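PDB 6SYN: peptidoglycan D,D-transpeptidase FtsI from Yersinia pestis, which probably cross-links peptidoglycan strands during cell division, acting as a class B penicillin-binding protein whose transpeptidase domain binds beta-lactams. Local coordinates for residues A[239-242]-A[243-246]; A[323-327]-A[328-332]; A[371-374]-A[375-379]. One frame throughout, in Å; residues are numbered along the deposited sequence.

Contact 1 (A[239-242]-A[243-246]); sequences MRNR and AITD
A capped single-turn helix, residues 242-245, and a salt-bridge network of Arg240, Arg242 and Asp246 meet in this short piece of the transpeptidase domain. Both arginines converge on the one carboxylate of Asp246, each taking a different oxygen. Arg240 NH2 donates to Asp246 OD1 over 2.8 Å in a nearly straight bond of 168°. The acceptor lies close to the guanidinium plane, but the donor stands well above the carboxylate plane. Arg242 NH1 reaches Asp246 OD2 at 3.0 Å and uses the syn lone pair of that oxygen, in a more bent bond with an N-H...O angle of 146°. Arg240 NH1 lies over the centre of one face of the Arg242 guanidinium, 3.6 Å above its plane.

Arg240 NH2 has a second acceptor, Thr245 OG1, at 3.1 Å and also near the guanidinium plane. Two near-straight bonds from one nitrogen, both near that plane, would limit the rotation of the group. The Arg240 chain runs extended from CG to NE, and its CD passes 3.4 Å from Thr245 OG1.

At the start of the helix Asn241 is the N-cap. Its CG is anti to the backbone N (chi1 -175°), which brings OD1 beside the first turn, where it accepts from Ala243 N at 3.3 Å. OD1 also accepts from Asn222 ND2 on strand 217-223, so the cap is tied to the central antiparallel sheet. The backbone oxygen of Asn241 takes Ile244 N at 3.1 Å, and Thr245 OG1 adds a weak bond to it. Ile244 CG1 packs across Asn241 CB, and both side chains rest on Met220 of the same strand.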
# COMPACT_ATOMS: atom_id res chain seq x y z
N MET A 239 11.42 -5.25 2.93
CA MET A 239 11.11 -4.68 4.27
C MET A 239 10.69 -3.21 4.13
O MET A 239 10.22 -2.63 5.13
CB MET A 239 12.33 -4.78 5.18
CG MET A 239 12.08 -4.31 6.60
SD MET A 239 13.20 -5.13 7.76
CE MET A 239 13.24 -3.90 9.07
N ARG A 240 10.87 -2.64 2.93
CA ARG A 240 10.40 -1.28 2.57
C ARG A 240 8.89 -1.33 2.33
O ARG A 240 8.39 -2.33 1.77
CB ARG A 240 11.15 -0.74 1.34
CG ARG A 240 10.70 -1.32 0.01
CD ARG A 240 11.48 -0.77 -1.17
NE ARG A 240 11.48 -1.72 -2.28
CZ ARG A 240 10.56 -1.80 -3.24
NH1 ARG A 240 10.68 -2.72 -4.19
NH2 ARG A 240 9.52 -0.98 -3.27
N ASN A 241 8.19 -0.28 2.77
CA ASN A 241 6.73 -0.10 2.63
C ASN A 241 6.44 0.31 1.18
O ASN A 241 6.56 1.51 0.88
CB ASN A 241 6.23 0.93 3.65
CG ASN A 241 4.72 1.09 3.67
OD1 ASN A 241 4.02 0.55 2.82
ND2 ASN A 241 4.22 1.83 4.65
N ARG A 242 6.08 -0.66 0.33
CA ARG A 242 5.86 -0.44 -1.13
C ARG A 242 4.81 0.67 -1.36
O ARG A 242 4.94 1.37 -2.37
CB ARG A 242 5.44 -1.74 -1.81
CG ARG A 242 6.57 -2.75 -1.96
CD ARG A 242 6.15 -3.98 -2.75
NE ARG A 242 7.27 -4.82 -3.16
CZ ARG A 242 7.74 -4.95 -4.40
NH1 ARG A 242 7.19 -4.29 -5.41
NH2 ARG A 242 8.76 -5.76 -4.63
N ALA A 243 3.85 0.84 -0.45
CA ALA A 243 2.74 1.82 -0.56
C ALA A 243 3.28 3.26 -0.63
O ALA A 243 2.58 4.11 -1.21
CB ALA A 243 1.78 1.65 0.59
N ILE A 244 4.46 3.52 -0.06
CA ILE A 244 5.12 4.86 -0.07
C ILE A 244 6.42 4.85 -0.88
O ILE A 244 6.96 5.96 -1.10
CB ILE A 244 5.34 5.40 1.37
CG1 ILE A 244 6.10 4.42 2.27
CG2 ILE A 244 4.01 5.81 1.99
CD1 ILE A 244 6.75 5.08 3.47
N THR A 245 6.94 3.70 -1.33
CA THR A 245 8.26 3.64 -2.02
C THR A 245 8.11 3.17 -3.47
O THR A 245 8.77 3.76 -4.34
CB THR A 245 9.29 2.81 -1.24
OG1 THR A 245 8.95 1.43 -1.34
CG2 THR A 245 9.40 3.21 0.22
N ASP A 246 7.32 2.13 -3.76
CA ASP A 246 6.98 1.82 -5.17
C ASP A 246 6.37 3.08 -5.77
O ASP A 246 5.38 3.58 -5.20
CB ASP A 246 5.97 0.67 -5.31
CG ASP A 246 6.56 -0.74 -5.25
OD1 ASP A 246 7.79 -0.89 -5.42
OD2 ASP A 246 5.76 -1.67 -5.07

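Contact 2 (A[323-327]-A[328-332])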
# COMPACT_ATOMS: atom_id res chain seq x y z
N ASP A 323 -2.61 20.34 -14.71
CA ASP A 323 -3.20 21.11 -13.58
C ASP A 323 -4.12 20.21 -12.73
O ASP A 323 -4.01 20.28 -11.50
CB ASP A 323 -3.97 22.35 -14.07
CG ASP A 323 -4.07 23.41 -12.99
OD1 ASP A 323 -3.02 24.00 -12.65
OD2 ASP A 323 -5.20 23.60 -12.47
N THR A 324 -4.98 19.41 -13.35
CA THR A 324 -5.98 18.58 -12.62
C THR A 324 -5.28 17.47 -11.83
O THR A 324 -5.67 17.25 -10.67
CB THR A 324 -7.06 18.02 -13.55
OG1 THR A 324 -7.74 19.11 -14.17
CG2 THR A 324 -8.06 17.15 -12.81
N TYR A 325 -4.29 16.78 -12.41
CA TYR A 325 -3.57 15.68 -11.72
C TYR A 325 -2.81 16.27 -10.53
O TYR A 325 -2.81 15.63 -9.45
CB TYR A 325 -2.60 14.95 -12.65
CG TYR A 325 -3.20 14.15 -13.78
CD1 TYR A 325 -4.54 14.25 -14.12
CD2 TYR A 325 -2.40 13.33 -14.55
CE1 TYR A 325 -5.06 13.53 -15.19
CE2 TYR A 325 -2.90 12.61 -15.61
CZ TYR A 325 -4.24 12.71 -15.94
OH TYR A 325 -4.72 11.99 -16.99
N SER A 326 -2.19 17.44 -10.72
CA SER A 326 -1.55 18.27 -9.66
C SER A 326 -2.58 18.61 -8.59
O SER A 326 -2.32 18.32 -7.42
CB SER A 326 -0.93 19.53 -10.22
OG SER A 326 0.36 19.28 -10.76
N ARG A 327 -3.70 19.22 -8.99
CA ARG A 327 -4.82 19.60 -8.08
C ARG A 327 -5.23 18.39 -7.22
O ARG A 327 -5.54 18.59 -6.04
CB ARG A 327 -6.02 20.13 -8.87
CG ARG A 327 -5.92 21.61 -9.23
CD ARG A 327 -7.14 22.12 -9.98
NE ARG A 327 -7.95 23.01 -9.15
CZ ARG A 327 -7.63 24.27 -8.82
NH1 ARG A 327 -8.44 24.97 -8.05
NH2 ARG A 327 -6.50 24.81 -9.25
N PHE A 328 -5.21 17.18 -7.80
CA PHE A 328 -5.61 15.91 -7.11
C PHE A 328 -4.43 15.34 -6.31
O PHE A 328 -4.66 14.41 -5.52
CB PHE A 328 -6.18 14.91 -8.12
CG PHE A 328 -7.68 15.00 -8.27
CD1 PHE A 328 -8.25 15.84 -9.22
CD2 PHE A 328 -8.52 14.28 -7.44
CE1 PHE A 328 -9.63 15.93 -9.35
CE2 PHE A 328 -9.90 14.37 -7.57
CZ PHE A 328 -10.45 15.19 -8.53
N GLY A 329 -3.23 15.88 -6.51
CA GLY A 329 -2.07 15.66 -5.62
C GLY A 329 -1.00 14.77 -6.22
O GLY A 329 -0.10 14.37 -5.46
N PHE A 330 -1.07 14.45 -7.51
CA PHE A 330 0.07 13.82 -8.24
C PHE A 330 1.24 14.82 -8.23
O PHE A 330 0.99 16.05 -8.31
CB PHE A 330 -0.34 13.34 -9.63
CG PHE A 330 -1.06 12.01 -9.69
CD1 PHE A 330 -1.17 11.18 -8.58
CD2 PHE A 330 -1.60 11.56 -10.89
CE1 PHE A 330 -1.82 9.96 -8.66
CE2 PHE A 330 -2.24 10.33 -10.96
CZ PHE A 330 -2.35 9.53 -9.85
N GLY A 331 2.46 14.31 -8.07
CA GLY A 331 3.71 15.11 -8.03
C GLY A 331 3.89 15.85 -6.72
O GLY A 331 4.72 16.78 -6.67
N LYS A 332 3.17 15.46 -5.67
CA LYS A 332 3.15 16.20 -4.38
C LYS A 332 3.40 15.23 -3.23
O LYS A 332 2.80 14.13 -3.23
CB LYS A 332 1.81 16.90 -4.19
CG LYS A 332 1.59 18.14 -5.04
CD LYS A 332 0.20 18.70 -4.86
CE LYS A 332 -0.11 19.86 -5.79
NZ LYS A 332 -1.49 20.36 -5.60
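The backbone of helix 319-327 ends in a Schellman motif, in which Tyr325 O accepts from Phe330 N at 2.9 Å and Ser326 O accepts from Gly329 N in a weak bond of 2.8 Å. Gly329 has positive phi (108°), a conformation that glycine takes readily. A type II turn from Gly329 to Lys332 follows. One residue before Gly329, Phe328 N still donates to Thr324 O over 2.9 Å.

Thr324 and Phe328 lie side by side and point the same way, with Thr324 CG2 3.8 Å from Phe328 CD1. The edge of the Phe328 ring also meets Thr324 O. Tyr325 CB lies 3.9 Å from Phe330 CD2, the two side chains crossing obliquely. Beyond this, Tyr325 packs on helix 255-264, stacks with Phe360 and gives its OH to Phe360 O. Phe328 and Phe330 both rest on Val376 of helix 370-381.

Lys332 reaches back over the end of the helix. Its chain is fully extended beyond CG, which carries the ammonium to a backbone oxygen of the last turn. Lys332 NZ donates to Ser326 O at 2.9 Å, from above the carbonyl plane (58° out of it).

Contact 3 (A[371-374]-A[375-379]); sequences LQLA and RVYAT
Gln372 O has two donors: Val376 N at 3.2 Å and a water at 2.7 Å. That water accepts from Arg375 NE at 2.8 Å and lies in the guanidinium plane, so it bridges the helix backbone to the side chain.

The Arg375 chain leaves anti to the backbone N (chi1 -169°) and bends at chi3, running beside Gln372. Its NH2 comes 3.9 Å from Gln372 CG, with the amide and guanidinium planes 60° apart. Gln372 NE2 is hydrogen-bonded to Lys332 O, and Arg375 NH1 to Ala333 O. This is the buried helix 370-381, packed against the central antiparallel sheet of the transpeptidase domain. Ala374 touches Val208, Val210 and Val474, while Ala378 touches Val210 and Ala472. Arg375 O is gripped twice by Thr379, by OG1 at 2.6 Å and by N at 2.9 Å, from opposite faces of its carbonyl plane. The hydroxyl thus adds a side-chain bond to the normal helical one.

Leu373 and Tyr377 extend side by side, and Leu373 CD1 touches Tyr377 CE1 at 3.9 Å. The ring edge also lies against Leu373 O. Tyr377 OH donates to Thr253 O, next to Ser252 of the ligand pocket.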
# COMPACT_ATOMS: atom_id res chain seq x y z
N LEU A 371 -0.19 5.17 -2.26
CA LEU A 371 -0.74 6.14 -1.27
C LEU A 371 -1.20 7.42 -2.00
O LEU A 371 -2.28 7.95 -1.64
CB LEU A 371 0.32 6.46 -0.21
CG LEU A 371 -0.12 7.49 0.84
CD1 LEU A 371 -1.39 7.04 1.56
CD2 LEU A 371 0.99 7.76 1.85
N GLN A 372 -0.42 7.88 -2.99
CA GLN A 372 -0.75 9.09 -3.78
C GLN A 372 -2.06 8.86 -4.53
O GLN A 372 -2.90 9.78 -4.58
CB GLN A 372 0.39 9.45 -4.73
CG GLN A 372 1.44 10.36 -4.10
CD GLN A 372 2.46 10.80 -5.12
OE1 GLN A 372 2.93 10.00 -5.93
NE2 GLN A 372 2.82 12.07 -5.08
N LEU A 373 -2.24 7.65 -5.07
CA LEU A 373 -3.43 7.23 -5.86
C LEU A 373 -4.66 7.14 -4.94
O LEU A 373 -5.76 7.48 -5.39
CB LEU A 373 -3.14 5.89 -6.54
CG LEU A 373 -4.22 5.39 -7.50
CD1 LEU A 373 -4.48 6.39 -8.61
CD2 LEU A 373 -3.83 4.04 -8.10
N ALA A 374 -4.47 6.70 -3.69
CA ALA A 374 -5.54 6.58 -2.67
C ALA A 374 -6.08 7.98 -2.36
O ALA A 374 -7.31 8.12 -2.24
CB ALA A 374 -5.01 5.90 -1.43
N ARG A 375 -5.19 8.97 -2.26
CA ARG A 375 -5.56 10.37 -1.97
C ARG A 375 -6.35 10.96 -3.15
O ARG A 375 -7.31 11.71 -2.88
CB ARG A 375 -4.32 11.20 -1.63
CG ARG A 375 -4.65 12.57 -1.06
CD ARG A 375 -3.44 13.46 -0.88
NE ARG A 375 -2.54 13.39 -2.02
CZ ARG A 375 -1.25 13.67 -1.98
NH1 ARG A 375 -0.67 14.06 -0.86
NH2 ARG A 375 -0.52 13.57 -3.09
N VAL A 376 -5.99 10.64 -4.39
CA VAL A 376 -6.78 11.04 -5.59
C VAL A 376 -8.23 10.57 -5.39
O VAL A 376 -9.15 11.39 -5.49
CB VAL A 376 -6.17 10.51 -6.91
CG1 VAL A 376 -7.13 10.67 -8.08
CG2 VAL A 376 -4.84 11.18 -7.22
N TYR A 377 -8.42 9.29 -5.06
CA TYR A 377 -9.75 8.65 -4.96
C TYR A 377 -10.47 9.13 -3.68
O TYR A 377 -11.71 9.22 -3.72
CB TYR A 377 -9.60 7.14 -5.16
CG TYR A 377 -9.54 6.79 -6.62
CD1 TYR A 377 -8.37 6.97 -7.35
CD2 TYR A 377 -10.68 6.41 -7.31
CE1 TYR A 377 -8.32 6.70 -8.71
CE2 TYR A 377 -10.64 6.15 -8.67
CZ TYR A 377 -9.46 6.29 -9.37
OH TYR A 377 -9.43 6.04 -10.71
N ALA A 378 -9.72 9.48 -2.62
CA ALA A 378 -10.24 10.11 -1.39
C ALA A 378 -10.77 11.52 -1.70
O ALA A 378 -11.74 11.96 -1.04
CB ALA A 378 -9.16 10.16 -0.33
N THR A 379 -10.15 12.20 -2.67
CA THR A 379 -10.52 13.56 -3.16
C THR A 379 -11.73 13.46 -4.09
O THR A 379 -12.64 14.32 -3.98
CB THR A 379 -9.30 14.24 -3.79
OG1 THR A 379 -8.24 14.13 -2.84
CG2 THR A 379 -9.53 15.69 -4.13
O HOH W 1 -2.79 12.50 -4.61

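Contact 3 lies between the other two and touches both. Toward contact 1, Ala243 O and Leu371 N are 3.1 Å apart, a probable hydrogen bond, and Ile244 CG2 packs on Leu371 CD2 at 3.6 Å. Toward contact 2, Lys332 O probably accepts from Gln372 NE2 at 2.8 Å, and Phe328 CD2 lies 3.5 Å from Val376 O. Contacts 1 and 2 do not meet; their nearest atoms are about 9 Å apart. In contacts 3 and 2 the side chains of Tyr377 and Tyr325 are about 10 Å and about 11 Å from the bound ligand. Tyr377 touches the residues of a probable SxxK motif, whose Ser252 and Lys255 line the pocket; Tyr325 lies near without touching them.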